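Local coordinates for aldehyde dehydrogenase (PDB 4H7N), which probably oxidises aldehydes to carboxylic acids with NAD+ as the electron acceptor, at residues Q57-A62 with L173-T178; V85-S90 with W136-T141; Y383-T388 with R409-G414. All coordinates share one frame; numbering follows the deposited sequence.

Contact 1. Residues Q57-A62 with L173-T178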
ATOM      1  N   GLN A  57     -24.136  -3.970 -14.687  1.00 30.31           N
ATOM      2  CA  GLN A  57     -25.565  -4.218 -14.473  1.00 33.18           C
ATOM      3  C   GLN A  57     -26.137  -5.212 -15.500  1.00 33.24           C
ATOM      4  O   GLN A  57     -27.042  -5.982 -15.166  1.00 33.22           O
ATOM      5  CB  GLN A  57     -26.378  -2.897 -14.460  1.00 35.06           C
ATOM      6  CG  GLN A  57     -26.037  -2.047 -13.218  1.00 35.04           C
ATOM      7  CD  GLN A  57     -26.599  -2.616 -11.902  1.00 35.27           C
ATOM      8  OE1 GLN A  57     -27.693  -3.147 -11.849  1.00 39.06           O
ATOM      9  NE2 GLN A  57     -25.855  -2.475 -10.837  1.00 35.05           N
ATOM     10  N   GLN A  58     -25.663  -5.160 -16.744  1.00 33.89           N
ATOM     11  CA  GLN A  58     -26.065  -6.159 -17.760  1.00 35.83           C
ATOM     12  C   GLN A  58     -25.622  -7.554 -17.323  1.00 34.00           C
ATOM     13  O   GLN A  58     -26.370  -8.513 -17.500  1.00 33.22           O
ATOM     14  CB  GLN A  58     -25.462  -5.887 -19.156  1.00 37.92           C
ATOM     15  CG  GLN A  58     -26.271  -4.987 -20.034  1.00 43.81           C
ATOM     16  CD  GLN A  58     -25.472  -4.189 -21.076  1.00 47.76           C
ATOM     17  OE1 GLN A  58     -24.275  -4.408 -21.316  1.00 44.96           O
ATOM     18  NE2 GLN A  58     -26.173  -3.240 -21.724  1.00 51.33           N
ATOM     19  N   TRP A  59     -24.402  -7.651 -16.781  1.00 30.68           N
ATOM     20  CA  TRP A  59     -23.871  -8.921 -16.259  1.00 29.25           C
ATOM     21  C   TRP A  59     -24.728  -9.393 -15.083  1.00 29.77           C
ATOM     22  O   TRP A  59     -25.166 -10.561 -15.051  1.00 29.79           O
ATOM     23  CB  TRP A  59     -22.377  -8.795 -15.885  1.00 27.91           C
ATOM     24  CG  TRP A  59     -21.736 -10.083 -15.513  1.00 28.08           C
ATOM     25  CD1 TRP A  59     -21.898 -11.282 -16.142  1.00 27.70           C
ATOM     26  CD2 TRP A  59     -20.835 -10.316 -14.454  1.00 27.85           C
ATOM     27  NE1 TRP A  59     -21.148 -12.220 -15.558  1.00 27.10           N
ATOM     28  CE2 TRP A  59     -20.504 -11.682 -14.494  1.00 26.02           C
ATOM     29  CE3 TRP A  59     -20.265  -9.506 -13.467  1.00 28.45           C
ATOM     30  CZ2 TRP A  59     -19.647 -12.264 -13.595  1.00 26.05           C
ATOM     31  CZ3 TRP A  59     -19.420 -10.080 -12.571  1.00 27.70           C
ATOM     32  CH2 TRP A  59     -19.123 -11.459 -12.628  1.00 26.09           C
ATOM     33  N   LYS A  60     -25.066  -8.481 -14.177  1.00 29.46           N
ATOM     34  CA  LYS A  60     -25.939  -8.812 -13.072  1.00 32.39           C
ATOM     35  C   LYS A  60     -27.310  -9.346 -13.559  1.00 33.23           C
ATOM     36  O   LYS A  60     -27.831 -10.350 -13.054  1.00 31.43           O
ATOM     37  CB  LYS A  60     -26.171  -7.608 -12.153  1.00 33.67           C
ATOM     38  CG  LYS A  60     -26.861  -7.994 -10.866  1.00 36.54           C
ATOM     39  CD  LYS A  60     -27.141  -6.816  -9.934  1.00 38.81           C
ATOM     40  CE  LYS A  60     -28.577  -6.397 -10.060  1.00 43.76           C
ATOM     41  NZ  LYS A  60     -28.844  -5.027  -9.585  1.00 46.33           N
ATOM     42  N   GLN A  61     -27.884  -8.681 -14.540  1.00 34.73           N
ATOM     43  CA  GLN A  61     -29.132  -9.169 -15.112  1.00 38.12           C
ATOM     44  C   GLN A  61     -29.022 -10.587 -15.659  1.00 36.42           C
ATOM     45  O   GLN A  61     -29.914 -11.399 -15.423  1.00 34.55           O
ATOM     46  CB  GLN A  61     -29.692  -8.215 -16.186  1.00 42.85           C
ATOM     47  CG  GLN A  61     -30.276  -6.939 -15.580  1.00 46.44           C
ATOM     48  CD  GLN A  61     -31.245  -7.231 -14.426  1.00 50.29           C
ATOM     49  OE1 GLN A  61     -32.152  -8.084 -14.542  1.00 54.35           O
ATOM     50  NE2 GLN A  61     -31.053  -6.544 -13.308  1.00 49.44           N
ATOM     51  N   ALA A  62     -27.964 -10.877 -16.404  1.00 33.58           N
ATOM     52  CA  ALA A  62     -27.755 -12.208 -16.950  1.00 34.40           C
ATOM     53  C   ALA A  62     -27.586 -13.259 -15.853  1.00 33.27           C
ATOM     54  O   ALA A  62     -28.093 -14.356 -15.982  1.00 33.23           O
ATOM     55  CB  ALA A  62     -26.555 -12.245 -17.901  1.00 35.43           C
ATOM     56  N   LEU A 173     -19.474 -17.515 -15.899  1.00 28.56           N
ATOM     57  CA  LEU A 173     -18.864 -17.430 -17.206  1.00 31.33           C
ATOM     58  C   LEU A 173     -19.926 -17.459 -18.306  1.00 31.05           C
ATOM     59  O   LEU A 173     -19.892 -16.693 -19.291  1.00 31.88           O
ATOM     60  CB  LEU A 173     -17.804 -18.539 -17.344  1.00 32.98           C
ATOM     61  CG  LEU A 173     -17.112 -18.722 -18.682  1.00 35.70           C
ATOM     62  CD1 LEU A 173     -16.410 -17.435 -19.077  1.00 35.77           C
ATOM     63  CD2 LEU A 173     -16.159 -19.917 -18.671  1.00 36.22           C
HETATM   64  N   MSE A 174     -20.913 -18.307 -18.132  1.00 31.08           N
HETATM   65  CA  MSE A 174     -21.997 -18.360 -19.079  1.00 32.05           C
HETATM   66  C   MSE A 174     -22.717 -17.024 -19.122  1.00 31.92           C
HETATM   67  O   MSE A 174     -23.143 -16.574 -20.191  1.00 33.01           O
HETATM   68  CB  MSE A 174     -22.925 -19.512 -18.703  1.00 33.05           C
HETATM   69  CG  MSE A 174     -24.287 -19.439 -19.367  1.00 36.58           C
HETATM   70 SE   MSE A 174     -25.356 -21.091 -19.083  0.80 38.45          SE
HETATM   71  CE  MSE A 174     -25.651 -21.081 -17.124  1.00 39.06           C
ATOM     72  N   ALA A 175     -22.887 -16.355 -17.979  1.00 30.17           N
ATOM     73  CA  ALA A 175     -23.577 -15.044 -17.990  1.00 30.36           C
ATOM     74  C   ALA A 175     -22.688 -14.004 -18.630  1.00 30.75           C
ATOM     75  O   ALA A 175     -23.146 -13.105 -19.364  1.00 31.67           O
ATOM     76  CB  ALA A 175     -23.942 -14.621 -16.578  1.00 29.94           C
ATOM     77  N   LEU A 176     -21.407 -14.113 -18.302  1.00 31.63           N
ATOM     78  CA  LEU A 176     -20.379 -13.170 -18.745  1.00 31.80           C
ATOM     79  C   LEU A 176     -20.312 -13.102 -20.276  1.00 34.61           C
ATOM     80  O   LEU A 176     -20.182 -12.010 -20.860  1.00 37.60           O
ATOM     81  CB  LEU A 176     -19.029 -13.571 -18.164  1.00 30.98           C
ATOM     82  CG  LEU A 176     -17.793 -12.815 -18.623  1.00 32.16           C
ATOM     83  CD1 LEU A 176     -17.941 -11.343 -18.268  1.00 31.74           C
ATOM     84  CD2 LEU A 176     -16.554 -13.386 -18.005  1.00 32.43           C
ATOM     85  N   ASN A 177     -20.417 -14.254 -20.927  1.00 36.30           N
ATOM     86  CA  ASN A 177     -20.235 -14.316 -22.363  1.00 37.50           C
ATOM     87  C   ASN A 177     -21.374 -13.700 -23.136  1.00 38.46           C
ATOM     88  O   ASN A 177     -21.271 -13.602 -24.329  1.00 40.28           O
ATOM     89  CB  ASN A 177     -20.013 -15.755 -22.836  1.00 39.68           C
ATOM     90  CG  ASN A 177     -18.621 -16.277 -22.510  1.00 39.98           C
ATOM     91  OD1 ASN A 177     -17.644 -15.527 -22.483  1.00 39.47           O
ATOM     92  ND2 ASN A 177     -18.531 -17.571 -22.286  1.00 38.51           N
ATOM     93  N   THR A 178     -22.463 -13.308 -22.485  1.00 37.43           N
ATOM     94  CA  THR A 178     -23.513 -12.536 -23.140  1.00 37.65           C
ATOM     95  C   THR A 178     -23.285 -11.022 -23.062  1.00 37.24           C
ATOM     96  O   THR A 178     -24.071 -10.250 -23.615  1.00 37.64           O
ATOM     97  CB  THR A 178     -24.909 -12.825 -22.509  1.00 39.00           C
ATOM     98  OG1 THR A 178     -24.925 -12.303 -21.184  1.00 38.91           O
ATOM     99  CG2 THR A 178     -25.181 -14.319 -22.413  1.00 38.56           C
TER
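Trp59 and Ala62, three residues apart on one helix, meet Ala175 and Leu176 on another, and the two ends of this small interface differ in character. The tight end belongs to the indole. CG of Trp59 stands anti to the backbone N (chi1 -173°), and the five-membered edge of the ring, CD1 and NE1, is set against the backbone of the partner helix. The carbonyl carbon of Ala175 lies near the ring plane, 3.8 Å from Trp59 CD1, while CD1 of Leu176 lies over one face. Trp59 NE1 comes to 3.3 Å from Leu176 N, but both are donors and no bond joins them; the indole N-H instead makes a weak hydrogen bond to Leu172 O, one turn earlier. A broad flat ring with a single polar N-H suits such a place: it lays its edge against the partner backbone and still gives its one N-H a partner, if a weak one. Ala175 suits it too, its small methyl CB, 3.8 Å from Trp59 NE1, letting the ring lie close to the backbone.

Toward solvent the interface thins to methyl groups. Ala62 CB touches Ala175 CB at 3.8 Å, and it also lies 3.7 Å from Thr178 OG1, on an exposed residue. That hydroxyl is already turned back into its own chain, Thr178 OG1 donating over 2.7 Å to Ala175 O, an oxygen that also accepts from Thr178 N.

The contact thus joins helix 48-64 to helix 169-176. Deeper in, Trp59 and Leu176 both rest on Leu182 and on Leu186 of strand 186-188, while Gln57 and Lys60 face helix 82-106, where Lys60 forms a salt bridge and Gln57 a hydrogen bond with Asp96.

Contact 2. Residues V85-S90 with W136-T141; sequences VLEIDS and WNFPLT
Glu87, in the second turn of helix 82-106, faces the start of helix 139-144, the two backbones coming nearest at Glu87 and Thr141, whose CA atoms are 6.0 Å apart. Glu87 carries most of the contact. Its chain runs extended beyond CG (chi2 -167°), which brings CD across to the other segment and the carboxylate to the backbone of residues 138-141. There OE2 accepts from two successive amides. The bond from Thr141 N to Glu87 OE2, 3.1 Å long, is nearly straight at 164° and uses the anti lone pair of the oxygen; that from Leu140 N to Glu87 OE2 is 2.9 Å long but strongly bent, and weak. Amides near the start of a helix have no preceding carbonyl to bond, and a carboxylate meets that need while its negative charge would also be favoured by the helix dipole. Proline suits the position before them, having no N-H to satisfy; Pro139 CD lies 3.6 Å from Glu87 OE2. The other oxygen, OE1, forms a salt bridge with Arg80, so this buried acid has partners at both oxygens, and its charge is probably retained.

Looser contacts flank these bonds. OE1 lies near the plane of the Phe138 ring, at its edge, and the carboxylate and ring planes stand 89° apart. Thr141 CG2 packs 3.3 Å from Glu87 O and also reaches Ser90 OG, while Leu140 CD2 meets Ile88 CG1 at 3.9 Å, the two side chains crossing at about a right angle.

The side chain of Phe138 is about 10 Å from that of Glu232, the predicted active-site residue. Helix 82-106 is thereby joined to the start of helix 139-144, just after strand 118-134, and helix 67-78 touches Ile88 and Pro139 through Thr71 and Leu74.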
ATOM      1  N   VAL A  85     -27.519 -18.997  -0.492  1.00 27.98           N
ATOM      2  CA  VAL A  85     -28.463 -17.923  -0.832  1.00 29.66           C
ATOM      3  C   VAL A  85     -27.903 -16.561  -0.362  1.00 30.61           C
ATOM      4  O   VAL A  85     -27.908 -15.587  -1.088  1.00 32.79           O
ATOM      5  CB  VAL A  85     -29.839 -18.157  -0.218  1.00 30.31           C
ATOM      6  CG1 VAL A  85     -30.795 -17.046  -0.621  1.00 32.54           C
ATOM      7  CG2 VAL A  85     -30.393 -19.517  -0.660  1.00 32.16           C
ATOM      8  N   LEU A  86     -27.372 -16.512   0.839  1.00 30.94           N
ATOM      9  CA  LEU A  86     -26.811 -15.254   1.346  1.00 32.17           C
ATOM     10  C   LEU A  86     -25.598 -14.809   0.575  1.00 29.84           C
ATOM     11  O   LEU A  86     -25.441 -13.612   0.305  1.00 29.16           O
ATOM     12  CB  LEU A  86     -26.473 -15.368   2.837  1.00 34.11           C
ATOM     13  CG  LEU A  86     -27.589 -15.892   3.763  1.00 41.22           C
ATOM     14  CD1 LEU A  86     -27.162 -15.661   5.215  1.00 46.19           C
ATOM     15  CD2 LEU A  86     -28.977 -15.279   3.514  1.00 46.11           C
ATOM     16  N   GLU A  87     -24.731 -15.746   0.192  1.00 28.46           N
ATOM     17  CA  GLU A  87     -23.561 -15.359  -0.615  1.00 28.94           C
ATOM     18  C   GLU A  87     -24.012 -14.734  -1.891  1.00 28.79           C
ATOM     19  O   GLU A  87     -23.465 -13.698  -2.317  1.00 26.05           O
ATOM     20  CB  GLU A  87     -22.697 -16.553  -0.997  1.00 29.89           C
ATOM     21  CG  GLU A  87     -21.511 -16.793  -0.163  1.00 30.40           C
ATOM     22  CD  GLU A  87     -20.536 -17.791  -0.767  1.00 29.80           C
ATOM     23  OE1 GLU A  87     -20.637 -18.950  -0.347  1.00 29.62           O
ATOM     24  OE2 GLU A  87     -19.638 -17.413  -1.593  1.00 28.00           O
ATOM     25  N   ILE A  88     -24.997 -15.367  -2.533  1.00 25.96           N
ATOM     26  CA  ILE A  88     -25.480 -14.837  -3.792  1.00 27.64           C
ATOM     27  C   ILE A  88     -26.105 -13.433  -3.631  1.00 28.23           C
ATOM     28  O   ILE A  88     -25.867 -12.553  -4.445  1.00 26.71           O
ATOM     29  CB  ILE A  88     -26.433 -15.802  -4.495  1.00 27.01           C
ATOM     30  CG1 ILE A  88     -25.666 -17.031  -4.932  1.00 28.06           C
ATOM     31  CG2 ILE A  88     -27.015 -15.127  -5.715  1.00 30.16           C
ATOM     32  CD1 ILE A  88     -26.496 -18.251  -5.348  1.00 27.70           C
ATOM     33  N   ASP A  89     -26.919 -13.251  -2.605  1.00 30.58           N
ATOM     34  CA  ASP A  89     -27.574 -11.965  -2.338  1.00 32.86           C
ATOM     35  C   ASP A  89     -26.525 -10.878  -2.062  1.00 31.84           C
ATOM     36  O   ASP A  89     -26.606  -9.763  -2.572  1.00 33.36           O
ATOM     37  CB  ASP A  89     -28.514 -12.096  -1.138  1.00 35.38           C
ATOM     38  CG  ASP A  89     -29.793 -12.867  -1.478  1.00 40.33           C
ATOM     39  OD1 ASP A  89     -30.208 -12.867  -2.662  1.00 40.12           O
ATOM     40  OD2 ASP A  89     -30.381 -13.472  -0.542  1.00 47.71           O
ATOM     41  N   SER A  90     -25.542 -11.239  -1.263  1.00 31.10           N
ATOM     42  CA  SER A  90     -24.443 -10.356  -0.893  1.00 30.55           C
ATOM     43  C   SER A  90     -23.568  -9.951  -2.108  1.00 30.65           C
ATOM     44  O   SER A  90     -23.227  -8.764  -2.306  1.00 27.03           O
ATOM     45  CB  SER A  90     -23.645 -11.009   0.216  1.00 30.92           C
ATOM     46  OG  SER A  90     -22.332 -10.446   0.298  1.00 34.82           O
ATOM     47  N   TRP A 136     -11.574 -21.077  -0.804  1.00 26.40           N
ATOM     48  CA  TRP A 136     -12.704 -21.993  -1.012  1.00 25.07           C
ATOM     49  C   TRP A 136     -13.890 -21.822  -0.045  1.00 25.08           C
ATOM     50  O   TRP A 136     -14.928 -22.432  -0.269  1.00 24.13           O
ATOM     51  CB  TRP A 136     -12.213 -23.454  -0.956  1.00 25.13           C
ATOM     52  CG  TRP A 136     -11.352 -23.762   0.194  1.00 24.32           C
ATOM     53  CD1 TRP A 136      -9.998 -23.821   0.211  1.00 25.26           C
ATOM     54  CD2 TRP A 136     -11.788 -24.021   1.527  1.00 24.75           C
ATOM     55  NE1 TRP A 136      -9.563 -24.105   1.467  1.00 26.00           N
ATOM     56  CE2 TRP A 136     -10.650 -24.223   2.302  1.00 25.35           C
ATOM     57  CE3 TRP A 136     -13.050 -24.094   2.141  1.00 25.34           C
ATOM     58  CZ2 TRP A 136     -10.712 -24.520   3.663  1.00 26.23           C
ATOM     59  CZ3 TRP A 136     -13.112 -24.390   3.502  1.00 25.62           C
ATOM     60  CH2 TRP A 136     -11.951 -24.611   4.247  1.00 26.53           C
ATOM     61  N   ASN A 137     -13.775 -21.019   1.017  1.00 23.42           N
ATOM     62  CA  ASN A 137     -14.793 -21.017   2.071  1.00 24.20           C
ATOM     63  C   ASN A 137     -16.082 -20.196   1.811  1.00 25.20           C
ATOM     64  O   ASN A 137     -17.192 -20.621   2.200  1.00 25.68           O
ATOM     65  CB  ASN A 137     -14.188 -20.667   3.401  1.00 24.26           C
ATOM     66  CG  ASN A 137     -13.613 -19.282   3.400  1.00 26.54           C
ATOM     67  OD1 ASN A 137     -12.751 -18.968   2.583  1.00 27.98           O
ATOM     68  ND2 ASN A 137     -14.115 -18.436   4.259  1.00 28.56           N
ATOM     69  N   PHE A 138     -15.933 -19.102   1.076  1.00 25.06           N
ATOM     70  CA  PHE A 138     -17.037 -18.352   0.505  1.00 26.28           C
ATOM     71  C   PHE A 138     -16.604 -18.098  -0.926  1.00 25.87           C
ATOM     72  O   PHE A 138     -16.095 -17.036  -1.281  1.00 26.59           O
ATOM     73  CB  PHE A 138     -17.294 -17.026   1.231  1.00 27.43           C
ATOM     74  CG  PHE A 138     -17.768 -17.160   2.664  1.00 26.69           C
ATOM     75  CD1 PHE A 138     -19.089 -17.414   2.953  1.00 27.44           C
ATOM     76  CD2 PHE A 138     -16.897 -16.883   3.734  1.00 27.57           C
ATOM     77  CE1 PHE A 138     -19.530 -17.492   4.258  1.00 26.67           C
ATOM     78  CE2 PHE A 138     -17.350 -16.946   5.045  1.00 27.83           C
ATOM     79  CZ  PHE A 138     -18.671 -17.261   5.297  1.00 26.33           C
ATOM     80  N   PRO A 139     -16.728 -19.101  -1.743  1.00 26.03           N
ATOM     81  CA  PRO A 139     -16.066 -19.044  -3.032  1.00 26.05           C
ATOM     82  C   PRO A 139     -16.550 -17.885  -3.900  1.00 25.28           C
ATOM     83  O   PRO A 139     -15.727 -17.239  -4.546  1.00 24.29           O
ATOM     84  CB  PRO A 139     -16.409 -20.369  -3.692  1.00 26.50           C
ATOM     85  CG  PRO A 139     -17.234 -21.104  -2.757  1.00 27.96           C
ATOM     86  CD  PRO A 139     -17.531 -20.306  -1.539  1.00 26.81           C
ATOM     87  N   LEU A 140     -17.859 -17.618  -3.900  1.00 24.16           N
ATOM     88  CA  LEU A 140     -18.396 -16.571  -4.733  1.00 25.00           C
ATOM     89  C   LEU A 140     -18.027 -15.223  -4.184  1.00 24.10           C
ATOM     90  O   LEU A 140     -17.368 -14.416  -4.873  1.00 24.23           O
ATOM     91  CB  LEU A 140     -19.914 -16.698  -4.898  1.00 25.76           C
ATOM     92  CG  LEU A 140     -20.558 -15.550  -5.639  1.00 28.11           C
ATOM     93  CD1 LEU A 140     -20.118 -15.540  -7.092  1.00 27.04           C
ATOM     94  CD2 LEU A 140     -22.087 -15.595  -5.528  1.00 28.49           C
ATOM     95  N   THR A 141     -18.357 -14.958  -2.934  1.00 25.48           N
ATOM     96  CA  THR A 141     -18.175 -13.581  -2.455  1.00 24.83           C
ATOM     97  C   THR A 141     -16.701 -13.214  -2.398  1.00 25.87           C
ATOM     98  O   THR A 141     -16.345 -12.070  -2.726  1.00 24.04           O
ATOM     99  CB  THR A 141     -18.850 -13.299  -1.115  1.00 29.13           C
ATOM    100  OG1 THR A 141     -18.548 -14.351  -0.241  1.00 30.69           O
ATOM    101  CG2 THR A 141     -20.405 -13.274  -1.243  1.00 31.21           C
TER

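Contact 3. Residues Y383-T388 with R409-G414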
ATOM      1  N   TYR A 383      -4.976  -8.734  27.695  1.00 31.33           N
ATOM      2  CA  TYR A 383      -3.726  -9.468  27.460  1.00 33.24           C
ATOM      3  C   TYR A 383      -3.982 -10.750  26.656  1.00 32.40           C
ATOM      4  O   TYR A 383      -3.294 -11.026  25.680  1.00 31.43           O
ATOM      5  CB  TYR A 383      -3.058  -9.854  28.784  1.00 37.16           C
ATOM      6  CG  TYR A 383      -1.892 -10.779  28.542  1.00 40.26           C
ATOM      7  CD1 TYR A 383      -0.699 -10.280  28.012  1.00 42.48           C
ATOM      8  CD2 TYR A 383      -2.005 -12.154  28.738  1.00 41.43           C
ATOM      9  CE1 TYR A 383       0.361 -11.121  27.739  1.00 44.57           C
ATOM     10  CE2 TYR A 383      -0.941 -12.999  28.465  1.00 44.27           C
ATOM     11  CZ  TYR A 383       0.227 -12.459  27.966  1.00 45.29           C
ATOM     12  OH  TYR A 383       1.287 -13.244  27.685  1.00 50.84           O
ATOM     13  N   LEU A 384      -4.966 -11.541  27.075  1.00 31.48           N
ATOM     14  CA  LEU A 384      -5.280 -12.781  26.338  1.00 31.09           C
ATOM     15  C   LEU A 384      -5.782 -12.513  24.912  1.00 28.17           C
ATOM     16  O   LEU A 384      -5.330 -13.149  23.992  1.00 28.07           O
ATOM     17  CB  LEU A 384      -6.286 -13.643  27.108  1.00 33.16           C
ATOM     18  CG  LEU A 384      -5.784 -14.153  28.478  1.00 35.33           C
ATOM     19  CD1 LEU A 384      -6.970 -14.562  29.352  1.00 36.55           C
ATOM     20  CD2 LEU A 384      -4.808 -15.305  28.324  1.00 36.90           C
ATOM     21  N   ALA A 385      -6.657 -11.531  24.723  1.00 27.81           N
ATOM     22  CA  ALA A 385      -7.199 -11.242  23.403  1.00 28.40           C
ATOM     23  C   ALA A 385      -6.087 -10.818  22.463  1.00 28.86           C
ATOM     24  O   ALA A 385      -6.148 -11.101  21.254  1.00 27.16           O
ATOM     25  CB  ALA A 385      -8.246 -10.139  23.463  1.00 27.42           C
ATOM     26  N   ASN A 386      -5.082 -10.137  23.020  1.00 28.99           N
ATOM     27  CA  ASN A 386      -3.969  -9.604  22.213  1.00 28.84           C
ATOM     28  C   ASN A 386      -2.791 -10.587  22.079  1.00 30.44           C
ATOM     29  O   ASN A 386      -1.842 -10.289  21.362  1.00 30.40           O
ATOM     30  CB  ASN A 386      -3.451  -8.275  22.789  1.00 30.33           C
ATOM     31  CG  ASN A 386      -4.323  -7.079  22.395  1.00 30.37           C
ATOM     32  OD1 ASN A 386      -5.013  -7.095  21.384  1.00 28.79           O
ATOM     33  ND2 ASN A 386      -4.226  -6.002  23.160  1.00 30.62           N
ATOM     34  N   ASP A 387      -2.875 -11.736  22.750  1.00 30.31           N
ATOM     35  CA  ASP A 387      -1.833 -12.763  22.680  1.00 33.24           C
ATOM     36  C   ASP A 387      -1.989 -13.672  21.435  1.00 33.37           C
ATOM     37  O   ASP A 387      -2.374 -14.846  21.536  1.00 32.11           O
ATOM     38  CB  ASP A 387      -1.900 -13.629  23.963  1.00 35.50           C
ATOM     39  CG  ASP A 387      -0.727 -14.585  24.079  1.00 37.54           C
ATOM     40  OD1 ASP A 387       0.342 -14.146  23.659  1.00 37.90           O
ATOM     41  OD2 ASP A 387      -0.891 -15.751  24.529  1.00 37.73           O
ATOM     42  N   THR A 388      -1.704 -13.118  20.265  1.00 32.00           N
ATOM     43  CA  THR A 388      -1.954 -13.813  19.012  1.00 31.65           C
ATOM     44  C   THR A 388      -1.067 -13.174  17.975  1.00 31.41           C
ATOM     45  O   THR A 388      -0.729 -11.982  18.116  1.00 29.41           O
ATOM     46  CB  THR A 388      -3.449 -13.609  18.595  1.00 30.34           C
ATOM     47  OG1 THR A 388      -3.665 -14.115  17.287  1.00 29.19           O
ATOM     48  CG2 THR A 388      -3.832 -12.127  18.601  1.00 30.40           C
ATOM     49  N   ARG A 409     -10.856  -0.341  22.371  1.00 28.52           N
ATOM     50  CA  ARG A 409      -9.758   0.516  21.977  1.00 31.09           C
ATOM     51  C   ARG A 409      -8.377  -0.030  22.365  1.00 31.15           C
ATOM     52  O   ARG A 409      -7.395   0.423  21.821  1.00 32.09           O
ATOM     53  CB  ARG A 409      -9.933   1.931  22.548  1.00 33.63           C
ATOM     54  CG  ARG A 409     -11.122   2.664  21.930  1.00 37.73           C
ATOM     55  CD  ARG A 409     -11.309   4.055  22.534  1.00 41.15           C
ATOM     56  NE  ARG A 409     -12.632   4.592  22.189  1.00 43.85           N
ATOM     57  CZ  ARG A 409     -13.594   4.920  23.062  1.00 47.06           C
ATOM     58  NH1 ARG A 409     -13.437   4.774  24.399  1.00 46.21           N
ATOM     59  NH2 ARG A 409     -14.741   5.418  22.586  1.00 49.11           N
ATOM     60  N   GLN A 410      -8.309  -1.029  23.247  1.00 32.48           N
ATOM     61  CA  GLN A 410      -7.025  -1.652  23.633  1.00 32.08           C
ATOM     62  C   GLN A 410      -6.622  -2.806  22.780  1.00 31.42           C
ATOM     63  O   GLN A 410      -5.527  -3.351  22.951  1.00 28.94           O
ATOM     64  CB  GLN A 410      -7.088  -2.109  25.080  1.00 33.00           C
ATOM     65  CG  GLN A 410      -7.266  -0.935  26.003  1.00 33.87           C
ATOM     66  CD  GLN A 410      -7.361  -1.348  27.448  1.00 35.73           C
ATOM     67  OE1 GLN A 410      -6.440  -1.959  27.990  1.00 39.11           O
ATOM     68  NE2 GLN A 410      -8.471  -1.038  28.080  1.00 34.30           N
ATOM     69  N   LEU A 411      -7.489  -3.195  21.838  1.00 29.23           N
ATOM     70  CA  LEU A 411      -7.230  -4.409  21.118  1.00 28.57           C
ATOM     71  C   LEU A 411      -6.519  -4.141  19.798  1.00 25.77           C
ATOM     72  O   LEU A 411      -6.880  -3.219  19.087  1.00 25.11           O
ATOM     73  CB  LEU A 411      -8.550  -5.137  20.858  1.00 28.08           C
ATOM     74  CG  LEU A 411      -9.354  -5.495  22.110  1.00 28.82           C
ATOM     75  CD1 LEU A 411     -10.630  -6.244  21.677  1.00 29.46           C
ATOM     76  CD2 LEU A 411      -8.523  -6.393  23.017  1.00 29.07           C
ATOM     77  N   ASN A 412      -5.546  -4.976  19.473  1.00 25.45           N
ATOM     78  CA  ASN A 412      -4.804  -4.902  18.234  1.00 25.19           C
ATOM     79  C   ASN A 412      -5.530  -5.596  17.053  1.00 24.40           C
ATOM     80  O   ASN A 412      -5.053  -6.566  16.510  1.00 26.02           O
ATOM     81  CB  ASN A 412      -3.396  -5.511  18.458  1.00 26.57           C
ATOM     82  CG  ASN A 412      -2.621  -4.810  19.571  1.00 29.36           C
ATOM     83  OD1 ASN A 412      -2.725  -3.597  19.759  1.00 29.92           O
ATOM     84  ND2 ASN A 412      -1.882  -5.580  20.340  1.00 28.87           N
ATOM     85  N   ALA A 413      -6.650  -5.039  16.615  1.00 25.56           N
ATOM     86  CA  ALA A 413      -7.439  -5.587  15.513  1.00 25.27           C
ATOM     87  C   ALA A 413      -8.102  -4.500  14.742  1.00 23.44           C
ATOM     88  O   ALA A 413      -8.422  -3.442  15.295  1.00 23.56           O
ATOM     89  CB  ALA A 413      -8.489  -6.565  16.039  1.00 25.36           C
ATOM     90  N   GLY A 414      -8.350  -4.757  13.460  1.00 22.31           N
ATOM     91  CA  GLY A 414      -8.882  -3.734  12.576  1.00 23.01           C
ATOM     92  C   GLY A 414     -10.341  -3.383  12.790  1.00 23.35           C
ATOM     93  O   GLY A 414     -10.728  -2.232  12.656  1.00 25.40           O
TER
HETATM   94  O   HOH W   1      -2.029  -8.450  19.364  1.00 28.98           O
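Asn386 reaches across to the chain at Gln410-Asn412 and can be followed atom by atom. CB points toward the loop and lies 4.0 Å from Asn412 ND2. With CG anti to the carbonyl carbon (chi1 -80°), the amide is carried onto the Asn412 side chain: Asn386 CG lies 3.5 Å from Asn412 ND2, and the two amide planes are stacked, only 12° apart. At the tip the two ends divide their work. Asn386 OD1 accepts from Asn412 N over 2.9 Å in an almost straight bond (175°), and it also lies 3.5 Å from Leu411 CA. Asn386 ND2 donates to Gln410 O at 3.0 Å, that oxygen lying in the amide plane of Asn386. Asparagine suits this place because one short, flat group offers both an acceptor and a donor, matching the N-H and C=O of nearby residues in a loop with neither helix nor strand, where Asn412 centres an inverse gamma turn.

A water adds a further link, donating to Asn386 O and accepting from Asn412 ND2. Beside this polar part, Leu411 CD2 packs on Ala385 CB at 3.8 Å.

The contact joins helix 378-386 to the loop between helix 401-408 and strand 415-418. Leu411 continues onto strand 393-397 and Ala385 onto strand 237-241, while Ala413 O accepts from Gln457 NE2 of the second subunit.

How the contacts relate
Contacts 1 and 2 are neighbours, their centres about 17 Å apart, and contact 2 is nested along the chain within the loop that contact 1 closes. Helix 82-106 relates them, supplying one side of contact 2 and flanking contact 1. Both belong to the mixed sheet containing strands 118-134 and 186-188, consistent with the cofactor-binding domain of this family. Contact 3 follows later in sequence, beside the seven-stranded sheet that includes strands 237-241 and 393-397, which fits the catalytic domain; its centre is about 43 Å from that of contact 1 and 29 Å from that of contact 2. The first two thus hold together one domain, whereas contact 3 belongs to the other and adjoins the second subunit.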